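Long-range contact in spore germination lipase LipC (Metagenome, PDB 6NKD), which is a lipase of the GDSL family, probably a serine hydrolase acting on lipid esters, with a probable part in spore germination: residues T2-A7 with V69-V74. Residues are numbered along the deposited sequence; the frame is centred on the assembly and turned at random.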
loop_
_atom_site.group_PDB
_atom_site.type_symbol
_atom_site.label_atom_id
_atom_site.label_comp_id
_atom_site.label_asym_id
_atom_site.label_seq_id
_atom_site.Cartn_x
_atom_site.Cartn_y
_atom_site.Cartn_z
ATOM N N THR A 2 -20.772 25.542 -5.600
ATOM C CA THR A 2 -19.935 24.360 -5.422
ATOM C C THR A 2 -20.520 23.155 -6.153
ATOM O O THR A 2 -21.653 22.749 -5.896
ATOM C CB THR A 2 -19.761 24.010 -3.932
ATOM O OG1 THR A 2 -19.075 25.077 -3.265
ATOM C CG2 THR A 2 -18.964 22.725 -3.775
ATOM N N LEU A 3 -19.736 22.589 -7.067
ATOM C CA LEU A 3 -20.165 21.438 -7.847
ATOM C C LEU A 3 -19.753 20.146 -7.156
ATOM O O LEU A 3 -18.691 20.072 -6.529
ATOM C CB LEU A 3 -19.572 21.488 -9.256
ATOM C CG LEU A 3 -19.951 22.693 -10.117
ATOM C CD1 LEU A 3 -19.220 22.646 -11.447
ATOM C CD2 LEU A 3 -21.457 22.750 -10.333
ATOM N N GLN A 4 -20.600 19.128 -7.275
ATOM C CA GLN A 4 -20.344 17.812 -6.705
ATOM C C GLN A 4 -20.073 16.841 -7.846
ATOM O O GLN A 4 -20.921 16.659 -8.726
ATOM C CB GLN A 4 -21.527 17.338 -5.860
ATOM C CG GLN A 4 -21.141 16.521 -4.634
ATOM C CD GLN A 4 -20.718 17.389 -3.461
ATOM O OE1 GLN A 4 -20.752 18.618 -3.538
ATOM N NE2 GLN A 4 -20.323 16.752 -2.364
ATOM N N TYR A 5 -18.894 16.228 -7.832
ATOM C CA TYR A 5 -18.469 15.301 -8.877
ATOM C C TYR A 5 -18.156 13.961 -8.227
ATOM O O TYR A 5 -17.212 13.853 -7.437
ATOM C CB TYR A 5 -17.260 15.855 -9.633
ATOM C CG TYR A 5 -16.463 14.824 -10.403
ATOM C CD1 TYR A 5 -17.083 13.945 -11.283
ATOM C CD2 TYR A 5 -15.084 14.747 -10.267
ATOM C CE1 TYR A 5 -16.355 13.006 -11.989
ATOM C CE2 TYR A 5 -14.345 13.812 -10.970
ATOM C CZ TYR A 5 -14.985 12.945 -11.830
ATOM O OH TYR A 5 -14.253 12.014 -12.533
ATOM N N THR A 6 -18.951 12.945 -8.552
ATOM C CA THR A 6 -18.720 11.594 -8.066
ATOM C C THR A 6 -18.068 10.760 -9.163
ATOM O O THR A 6 -18.286 10.986 -10.356
ATOM C CB THR A 6 -20.024 10.938 -7.594
ATOM O OG1 THR A 6 -19.723 9.865 -6.694
ATOM C CG2 THR A 6 -20.823 10.387 -8.767
ATOM N N ALA A 7 -17.240 9.806 -8.745
ATOM C CA ALA A 7 -16.496 8.973 -9.679
ATOM C C ALA A 7 -16.568 7.524 -9.227
ATOM O O ALA A 7 -16.277 7.217 -8.067
ATOM C CB ALA A 7 -15.035 9.423 -9.789
ATOM N N VAL A 69 -24.514 10.072 -5.607
ATOM C CA VAL A 69 -24.879 10.053 -7.021
ATOM C C VAL A 69 -26.006 11.041 -7.293
ATOM O O VAL A 69 -26.012 11.731 -8.321
ATOM C CB VAL A 69 -25.251 8.624 -7.457
ATOM C CG1 VAL A 69 -25.895 8.632 -8.837
ATOM C CG2 VAL A 69 -24.018 7.733 -7.452
ATOM N N LYS A 70 -26.970 11.135 -6.375
ATOM C CA LYS A 70 -28.081 12.064 -6.561
ATOM C C LYS A 70 -27.599 13.509 -6.559
ATOM O O LYS A 70 -28.073 14.332 -7.352
ATOM C CB LYS A 70 -29.131 11.848 -5.472
ATOM C CG LYS A 70 -30.337 12.765 -5.583
ATOM C CD LYS A 70 -31.295 12.557 -4.424
ATOM C CE LYS A 70 -32.539 13.416 -4.579
ATOM N NZ LYS A 70 -33.291 13.070 -5.816
ATOM N N LYS A 71 -26.655 13.837 -5.676
ATOM C CA LYS A 71 -26.102 15.184 -5.610
ATOM C C LYS A 71 -25.087 15.465 -6.707
ATOM O O LYS A 71 -24.721 16.627 -6.907
ATOM C CB LYS A 71 -25.442 15.417 -4.249
ATOM C CG LYS A 71 -26.351 15.182 -3.056
ATOM C CD LYS A 71 -25.596 15.317 -1.737
ATOM C CE LYS A 71 -24.511 14.255 -1.592
ATOM N NZ LYS A 71 -23.182 14.699 -2.104
ATOM N N ALA A 72 -24.628 14.439 -7.420
ATOM C CA ALA A 72 -23.542 14.613 -8.375
ATOM C C ALA A 72 -24.014 15.371 -9.608
ATOM O O ALA A 72 -25.022 15.015 -10.226
ATOM C CB ALA A 72 -22.974 13.255 -8.782
ATOM N N ASP A 73 -23.278 16.423 -9.961
ATOM C CA ASP A 73 -23.486 17.122 -11.221
ATOM C C ASP A 73 -22.729 16.476 -12.372
ATOM O O ASP A 73 -23.129 16.639 -13.531
ATOM C CB ASP A 73 -23.057 18.586 -11.091
ATOM C CG ASP A 73 -23.667 19.267 -9.883
ATOM O OD1 ASP A 73 -24.871 19.057 -9.621
ATOM O OD2 ASP A 73 -22.941 20.009 -9.188
ATOM N N VAL A 74 -21.647 15.759 -12.075
ATOM C CA VAL A 74 -20.847 15.048 -13.065
ATOM C C VAL A 74 -20.550 13.661 -12.515
ATOM O O VAL A 74 -20.194 13.520 -11.340
ATOM C CB VAL A 74 -19.537 15.795 -13.391
ATOM C CG1 VAL A 74 -18.690 14.991 -14.366
ATOM C CG2 VAL A 74 -19.829 17.178 -13.954
#
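Y5 and V74 form a parallel beta bridge, their CA atoms 4.8 Å apart, at the point where the chain leaving helix 63-71 joins the sheet beside strand 3-9. Two backbone hydrogen bonds frame it: D73 N gives to Q4 O at 2.7 Å, and T6 N gives to V74 O at 3.1 Å. A72 CA adds a C-H...O contact to the same Q4 O.

At Q4 N, two residues before T6 N, a side chain stands in for a backbone acceptor. The D73 carboxylate accepts Q4 N on OD2 at 3.1 Å; the N-H points almost straight at the oxygen (163°) but meets it from above the carboxylate plane. With chi1 at -51°, D73 CG sits beside its own backbone N, which puts the carboxylate on the side of the Q4 amide. The side chain crosses that of L3 at about a right angle, with L3 CD2 against OD2. An alanine at D73 would probably leave the Q4 amide without this acceptor and open a gap beside L3 CD2.

On the Y5 side of the sheet, V74 CG1 packs against ring atom CD1 at 3.6 Å, and V74 O sits at the ring edge; M33 of helix 25-37 touches both side chains, while the Y5 hydroxyl bonds to T76. The other face carries Q4 and T6. T6 CG2 rests on A72 CB at 3.6 Å, and Q4 CB touches K71 O. The Q4 and K71 chains run side by side, though K71 NZ is hydrogen-bonded to Q68.

The contact places strand 74-77 beside strand 3-9, which pairs with strand 41-47 on its other edge, in the 2-1-3-4-5 order of the parallel sheet in the three-layer alpha/beta/alpha fold of SGNH hydrolases.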